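Local coordinates for protein adenine Deaminase (Enterococcus faecalis, PDB 2ICS) that is a zinc-dependent hydrolase of the amidohydrolase type that deacetylates acetyl-(R)-mandelate, though with very low efficiency in vitro, at residues Ile57-His62 with Ala312-Leu317; His98-Leu103 with Pro147-Gly152; Thr318-Gly321 with Lys327-Asp330. One frame throughout, in Å; residues are numbered along the deposited sequence.

Contact 1: Ile57-His62 with Ala312-Leu317; sequences IDDHVH and AENFHL. With ZN (zinc ion), chain B.
Asp59 meets the end of helix 309-314 through its CB and its carboxylate oxygen OD2. CB lies 3.6 Å from CE2 of Phe315, while OD2 reaches the rim of the same ring close to the ring plane, where the weakly positive C-H edge suits a carboxylate oxygen. Carboxylate and ring stand nearly perpendicular, at 85°. With CG set between the backbone N and the carbonyl carbon (chi1 71°), OD2 also comes toward Asn314, whose ND2 gives it a weak hydrogen bond of 3.4 Å and has a second weak partner in Ser268; OD1 lies close to the like charge of Asp243. This is the closer-packed part. Ile57 CD1 rests more loosely, though still buried, on CB of Ala312 at 4.0 Å, a small methyl suited to a helix lying close to a strand. The solvent side is at Glu313 and His316, Asn314 being only partly exposed; there the helix closes in a Schellman motif, with His316 at positive phi. Just past Asp59, His60 and His62 bind one zinc ion through NE2, the HxH pair familiar at the end of the first barrel strand in amidohydrolases; Asp272, the carboxylated Lys154 and a water complete the site. The contact thus joins the last turn of helix 309-314 to the metal-bearing end of strand 51-61, with Ile87 of strand 83-89 and Met186 of strand 186-189 packing against both Asp59 and Phe315.

Contact 2: His98-Leu103 with Pro147-Gly152; sequences HEFYDL and PDFVVG
Phe149 lays one face of its ring against the edge of Tyr101, whose CD1 comes within 3.3 Å of Phe149 CG. This is an offset edge-to-face pair, with centroids 5.1 Å apart and planes at 69°. Tyr101 CE1 continues the contact onto the CB of Phe149, at 3.6 Å, so the tyrosine edge spans both the CB and the ring of Phe149. The far end of Phe149 plays the opposite part: its CZ points at the face of Phe100, 3.8 Å from CE2 and nearer the rim than the centre, in a T-shaped pair with planes at 81°. One ring therefore offers a face to one partner and an edge to the other. Phe149 reaches this position because its CG is anti to the backbone N (chi1 -174°), which extends the ring toward the helix. Flat, apolar phenylalanines suit the two buried places, whereas tyrosine fits the partly exposed one. The cluster packs helix 97-105, the helix of the TIM-barrel beta-alpha-beta unit formed with strands 83-89 and 110-114, onto the chain just before the next parallel strand, 150-152. Val111 of strand 110-114 touches both phenylalanines, Phe64 meets the ring of Phe100, and Ile97 and Ala104 of the helix also pack on Phe149.

Contact 3: Thr318-Gly321 with Lys327-Asp330; sequences TQKG and KDAD
Lys320 stretches across to two aspartates, Asp328 and Asp330, and each step of its chain can be followed. From CB the chain runs extended through CG, which passes 3.9 Å from Asp328 OD2, and CD, which lies 3.7 Å from Asp330 OD2. CE meets OD2 of both aspartates; there the chain bends (chi4 -62°), and this last turn brings NZ between the two carboxylates. NZ forms salt bridges with Asp330 OD2, 2.8 Å away, and with Asp328 OD2, 2.9 Å away. The oxygens are used differently: that of Asp330 is met on its syn side and that of Asp328 on its anti side, both with the amine somewhat out of the carboxylate plane. A long, flexible lysine suits a place where one cation must span two acids on the facing segment.

The backbones are joined as well, by a bond from Asp328 N to Gln319 O of 2.9 Å. Asp328 also turns its carboxylate over Gln319, whose CB is 3.4 Å from OD2. Lys327 lies alongside the other backbone, its CE 3.2 Å from the carbonyl O of Thr318, and carries NZ onward to a salt bridge with Glu324.

The loop between helix 309-314 and strand 331-344 is thus closed on itself, with Lys320 lying on Thr85 of strand 83-89 and on Asn110 and Phe112 of strand 110-114. Asp330 OD1 accepts from Gly365 N, so both its oxygens are engaged. If both aspartates are ionised, the trio would carry a net negative charge; sharing one ammonium between their OD2 atoms probably keeps Lys320 charged and holds both carboxylates in place.

In the fold
Contact 1 lies about 5 Å from the centre of the molecule, and contacts 2 and 3 lie farther out, with centres about 14 and 12 Å from it and about 19 Å from each other. Along the sequence, contact 2 is nested inside the long loop that contact 1 closes, and contact 3 follows both. Contacts 1 and 2 reach the same mixed sheet, through strands 51-61 and 150-152, and touch where Phe315 and Leu317 pack on Val151. Contact 3 abuts contact 1 where Ala312 packs on Lys320 and Gly321, and Ile57 on Gly321. In this TIM-barrel amidohydrolase, segment 312-317 therefore touches both other contacts, the zinc-binding strand touches contact 3, and contacts 2 and 3 stay apart.

Contact 1: Ile57-His62 with Ala312-Leu317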
# COMPACT_ATOMS: atom_id res chain seq x y z
N ILE A 57 1.74 1.21 -6.65
CA ILE A 57 0.59 1.48 -5.78
C ILE A 57 0.95 1.26 -4.31
O ILE A 57 1.41 0.18 -3.94
CB ILE A 57 -0.60 0.54 -6.13
CG1 ILE A 57 -1.00 0.71 -7.60
CG2 ILE A 57 -1.79 0.84 -5.23
CD1 ILE A 57 -2.01 -0.36 -8.09
N ASP A 58 0.71 2.27 -3.49
CA ASP A 58 0.99 2.20 -2.05
C ASP A 58 -0.36 2.06 -1.36
O ASP A 58 -1.06 3.05 -1.17
CB ASP A 58 1.67 3.48 -1.58
CG ASP A 58 2.33 3.33 -0.23
OD1 ASP A 58 1.93 2.43 0.55
OD2 ASP A 58 3.25 4.13 0.07
N ASP A 59 -0.74 0.84 -0.95
CA ASP A 59 -2.05 0.66 -0.33
C ASP A 59 -2.18 0.96 1.16
O ASP A 59 -3.16 0.56 1.79
CB ASP A 59 -2.61 -0.75 -0.64
CG ASP A 59 -1.86 -1.86 0.08
OD1 ASP A 59 -1.11 -1.56 1.03
OD2 ASP A 59 -2.06 -3.03 -0.30
N HIS A 60 -1.21 1.64 1.74
CA HIS A 60 -1.33 2.03 3.14
C HIS A 60 -0.66 3.38 3.27
O HIS A 60 0.56 3.49 3.42
CB HIS A 60 -0.72 1.02 4.11
CG HIS A 60 -1.02 1.33 5.54
ND1 HIS A 60 -1.11 0.39 6.54
CD2 HIS A 60 -1.22 2.53 6.15
CE1 HIS A 60 -1.37 1.03 7.70
NE2 HIS A 60 -1.44 2.33 7.52
N VAL A 61 -1.49 4.42 3.23
CA VAL A 61 -1.01 5.79 3.27
C VAL A 61 -1.92 6.68 4.13
O VAL A 61 -3.02 6.29 4.49
CB VAL A 61 -0.97 6.32 1.82
CG1 VAL A 61 -1.16 7.81 1.79
CG2 VAL A 61 0.33 5.91 1.17
N HIS A 62 -1.42 7.87 4.47
CA HIS A 62 -2.18 8.84 5.23
C HIS A 62 -1.93 10.19 4.55
O HIS A 62 -0.91 10.84 4.77
CB HIS A 62 -1.73 8.84 6.69
CG HIS A 62 -2.13 7.60 7.42
ND1 HIS A 62 -3.44 7.27 7.71
CD2 HIS A 62 -1.39 6.54 7.83
CE1 HIS A 62 -3.45 6.05 8.26
NE2 HIS A 62 -2.23 5.56 8.36
N ALA A 312 -3.29 -3.91 -6.18
CA ALA A 312 -4.41 -3.74 -7.11
C ALA A 312 -5.46 -4.81 -6.84
O ALA A 312 -6.66 -4.54 -6.84
CB ALA A 312 -3.91 -3.83 -8.56
N GLU A 313 -5.00 -6.04 -6.60
CA GLU A 313 -5.90 -7.15 -6.29
C GLU A 313 -6.48 -7.07 -4.88
O GLU A 313 -7.64 -7.39 -4.66
CB GLU A 313 -5.18 -8.48 -6.47
CG GLU A 313 -5.13 -8.98 -7.90
CD GLU A 313 -4.31 -10.25 -8.04
OE1 GLU A 313 -4.26 -11.03 -7.06
OE2 GLU A 313 -3.73 -10.47 -9.12
N ASN A 314 -5.66 -6.66 -3.91
CA ASN A 314 -6.14 -6.57 -2.53
C ASN A 314 -7.39 -5.71 -2.41
O ASN A 314 -8.30 -6.03 -1.65
CB ASN A 314 -5.07 -5.97 -1.61
CG ASN A 314 -3.84 -6.85 -1.46
OD1 ASN A 314 -3.87 -8.04 -1.80
ND2 ASN A 314 -2.76 -6.27 -0.93
N PHE A 315 -7.42 -4.62 -3.18
CA PHE A 315 -8.54 -3.69 -3.12
C PHE A 315 -9.38 -3.55 -4.38
O PHE A 315 -10.05 -2.54 -4.59
CB PHE A 315 -8.02 -2.34 -2.65
CG PHE A 315 -7.47 -2.38 -1.25
CD1 PHE A 315 -8.33 -2.41 -0.16
CD2 PHE A 315 -6.10 -2.49 -1.04
CE1 PHE A 315 -7.83 -2.56 1.13
CE2 PHE A 315 -5.60 -2.64 0.25
CZ PHE A 315 -6.46 -2.67 1.34
N HIS A 316 -9.34 -4.58 -5.21
CA HIS A 316 -10.13 -4.60 -6.43
C HIS A 316 -10.01 -3.40 -7.35
O HIS A 316 -11.01 -2.88 -7.85
CB HIS A 316 -11.59 -4.85 -6.05
CG HIS A 316 -11.79 -6.12 -5.29
ND1 HIS A 316 -12.45 -6.18 -4.08
CD2 HIS A 316 -11.38 -7.39 -5.55
CE1 HIS A 316 -12.43 -7.42 -3.62
NE2 HIS A 316 -11.78 -8.17 -4.50
N LEU A 317 -8.78 -2.93 -7.56
CA LEU A 317 -8.55 -1.84 -8.49
C LEU A 317 -8.41 -2.57 -9.83
O LEU A 317 -7.30 -2.76 -10.34
CB LEU A 317 -7.27 -1.07 -8.14
CG LEU A 317 -7.24 -0.32 -6.80
CD1 LEU A 317 -8.47 0.58 -6.66
CD2 LEU A 317 -7.21 -1.31 -5.67
ZN ZN B . -1.43 3.89 9.10
O HOH W 1 -0.35 2.82 10.42

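Contact 2: His98-Leu103 with Pro147-Gly152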
# COMPACT_ATOMS: atom_id res chain seq x y z
N HIS A 98 -15.82 13.07 3.09
CA HIS A 98 -16.21 13.94 1.98
C HIS A 98 -15.26 15.12 1.84
O HIS A 98 -14.87 15.49 0.73
CB HIS A 98 -17.64 14.43 2.18
CG HIS A 98 -18.68 13.49 1.66
ND1 HIS A 98 -18.97 13.39 0.31
CD2 HIS A 98 -19.47 12.59 2.28
CE1 HIS A 98 -19.89 12.46 0.13
NE2 HIS A 98 -20.21 11.96 1.31
N GLU A 99 -14.87 15.71 2.97
CA GLU A 99 -13.95 16.84 2.93
C GLU A 99 -12.62 16.35 2.36
O GLU A 99 -11.93 17.08 1.64
CB GLU A 99 -13.73 17.38 4.34
CG GLU A 99 -13.01 18.72 4.37
CD GLU A 99 -12.56 19.10 5.77
OE1 GLU A 99 -13.21 18.65 6.74
OE2 GLU A 99 -11.57 19.85 5.89
N PHE A 100 -12.27 15.11 2.68
CA PHE A 100 -11.03 14.51 2.20
C PHE A 100 -11.17 14.22 0.71
O PHE A 100 -10.26 14.50 -0.08
CB PHE A 100 -10.74 13.22 2.99
CG PHE A 100 -9.56 12.42 2.48
CD1 PHE A 100 -8.48 13.05 1.86
CD2 PHE A 100 -9.53 11.04 2.65
CE1 PHE A 100 -7.38 12.31 1.42
CE2 PHE A 100 -8.43 10.29 2.22
CZ PHE A 100 -7.35 10.92 1.60
N TYR A 101 -12.31 13.67 0.32
CA TYR A 101 -12.58 13.33 -1.08
C TYR A 101 -12.44 14.54 -2.01
O TYR A 101 -11.85 14.42 -3.09
CB TYR A 101 -13.99 12.76 -1.22
CG TYR A 101 -14.40 12.48 -2.65
CD1 TYR A 101 -13.81 11.44 -3.37
CD2 TYR A 101 -15.37 13.26 -3.28
CE1 TYR A 101 -14.19 11.19 -4.69
CE2 TYR A 101 -15.75 13.01 -4.60
CZ TYR A 101 -15.16 11.98 -5.30
OH TYR A 101 -15.54 11.73 -6.60
N ASP A 102 -12.98 15.68 -1.60
CA ASP A 102 -12.91 16.88 -2.42
C ASP A 102 -11.47 17.32 -2.69
O ASP A 102 -11.13 17.72 -3.80
CB ASP A 102 -13.68 18.03 -1.77
CG ASP A 102 -15.17 17.76 -1.67
OD1 ASP A 102 -15.75 17.22 -2.64
OD2 ASP A 102 -15.77 18.09 -0.62
N LEU A 103 -10.63 17.26 -1.66
CA LEU A 103 -9.23 17.64 -1.81
C LEU A 103 -8.50 16.60 -2.65
O LEU A 103 -7.66 16.94 -3.48
CB LEU A 103 -8.55 17.75 -0.45
CG LEU A 103 -8.93 18.95 0.42
CD1 LEU A 103 -8.26 18.84 1.77
CD2 LEU A 103 -8.52 20.23 -0.28
N PRO A 147 -18.57 5.51 -4.27
CA PRO A 147 -18.11 4.22 -4.79
C PRO A 147 -16.79 4.36 -5.56
O PRO A 147 -16.00 3.42 -5.62
CB PRO A 147 -19.25 3.78 -5.71
CG PRO A 147 -20.44 4.53 -5.19
CD PRO A 147 -19.87 5.87 -4.86
N ASP A 148 -16.58 5.52 -6.16
CA ASP A 148 -15.37 5.78 -6.94
C ASP A 148 -14.19 6.18 -6.05
O ASP A 148 -13.11 6.48 -6.56
CB ASP A 148 -15.61 6.91 -7.95
CG ASP A 148 -16.84 6.67 -8.82
OD1 ASP A 148 -16.93 5.59 -9.45
OD2 ASP A 148 -17.70 7.58 -8.89
N PHE A 149 -14.39 6.19 -4.74
CA PHE A 149 -13.32 6.59 -3.84
C PHE A 149 -13.05 5.60 -2.72
O PHE A 149 -11.90 5.29 -2.43
CB PHE A 149 -13.65 7.96 -3.24
CG PHE A 149 -12.54 8.54 -2.41
CD1 PHE A 149 -11.34 8.92 -3.01
CD2 PHE A 149 -12.68 8.68 -1.04
CE1 PHE A 149 -10.30 9.44 -2.24
CE2 PHE A 149 -11.64 9.20 -0.26
CZ PHE A 149 -10.45 9.58 -0.87
N VAL A 150 -14.12 5.12 -2.09
CA VAL A 150 -14.02 4.18 -0.99
C VAL A 150 -13.80 2.75 -1.49
O VAL A 150 -14.69 2.17 -2.11
CB VAL A 150 -15.30 4.20 -0.14
CG1 VAL A 150 -15.18 3.25 1.03
CG2 VAL A 150 -15.56 5.63 0.35
N VAL A 151 -12.64 2.18 -1.21
CA VAL A 151 -12.35 0.82 -1.67
C VAL A 151 -12.28 -0.20 -0.54
O VAL A 151 -11.94 -1.36 -0.75
CB VAL A 151 -11.06 0.78 -2.50
CG1 VAL A 151 -11.21 1.66 -3.73
CG2 VAL A 151 -9.88 1.24 -1.67
N GLY A 152 -12.62 0.24 0.67
CA GLY A 152 -12.58 -0.68 1.79
C GLY A 152 -12.80 0.04 3.10
O GLY A 152 -13.15 1.21 3.12

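Contact 3: Thr318-Gly321 with Lys327-Asp330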
# COMPACT_ATOMS: atom_id res chain seq x y z
N THR A 318 -9.55 -3.01 -10.35
CA THR A 318 -9.63 -3.76 -11.60
C THR A 318 -8.99 -3.10 -12.80
O THR A 318 -8.53 -3.78 -13.72
CB THR A 318 -11.11 -4.07 -11.96
OG1 THR A 318 -11.83 -2.84 -12.10
CG2 THR A 318 -11.77 -4.90 -10.86
N GLN A 319 -8.94 -1.78 -12.80
CA GLN A 319 -8.37 -1.03 -13.91
C GLN A 319 -6.89 -0.68 -13.76
O GLN A 319 -6.31 -0.01 -14.62
CB GLN A 319 -9.18 0.26 -14.12
CG GLN A 319 -10.22 0.19 -15.25
CD GLN A 319 -10.88 -1.17 -15.37
OE1 GLN A 319 -11.59 -1.62 -14.46
NE2 GLN A 319 -10.65 -1.84 -16.50
N LYS A 320 -6.26 -1.14 -12.68
CA LYS A 320 -4.85 -0.83 -12.44
C LYS A 320 -4.02 -2.05 -12.01
O LYS A 320 -4.55 -3.15 -11.88
CB LYS A 320 -4.75 0.26 -11.37
CG LYS A 320 -5.61 1.49 -11.69
CD LYS A 320 -5.52 2.56 -10.62
CE LYS A 320 -6.44 3.73 -10.93
NZ LYS A 320 -6.06 4.42 -12.21
N GLY A 321 -2.72 -1.85 -11.82
CA GLY A 321 -1.87 -2.94 -11.37
C GLY A 321 -1.11 -3.75 -12.41
O GLY A 321 -0.11 -4.38 -12.07
N LYS A 327 -6.61 -1.43 -19.67
CA LYS A 327 -6.36 -0.90 -18.33
C LYS A 327 -5.91 0.56 -18.34
O LYS A 327 -5.44 1.07 -19.35
CB LYS A 327 -5.33 -1.75 -17.60
CG LYS A 327 -5.91 -2.96 -16.89
CD LYS A 327 -5.07 -3.33 -15.67
CE LYS A 327 -5.68 -4.46 -14.88
NZ LYS A 327 -5.78 -5.70 -15.70
N ASP A 328 -6.07 1.21 -17.19
CA ASP A 328 -5.68 2.61 -17.06
C ASP A 328 -4.20 2.80 -17.37
O ASP A 328 -3.36 1.98 -17.00
CB ASP A 328 -6.00 3.12 -15.65
CG ASP A 328 -7.50 3.22 -15.40
OD1 ASP A 328 -8.28 3.13 -16.38
OD2 ASP A 328 -7.91 3.41 -14.23
N ALA A 329 -3.90 3.90 -18.05
CA ALA A 329 -2.53 4.20 -18.43
C ALA A 329 -1.73 4.83 -17.29
O ALA A 329 -1.46 6.03 -17.28
CB ALA A 329 -2.52 5.12 -19.65
N ASP A 330 -1.38 4.00 -16.31
CA ASP A 330 -0.56 4.43 -15.18
C ASP A 330 0.70 3.59 -15.26
O ASP A 330 0.64 2.36 -15.30
CB ASP A 330 -1.25 4.15 -13.84
CG ASP A 330 -2.51 4.97 -13.64
OD1 ASP A 330 -2.69 6.00 -14.34
OD2 ASP A 330 -3.33 4.58 -12.78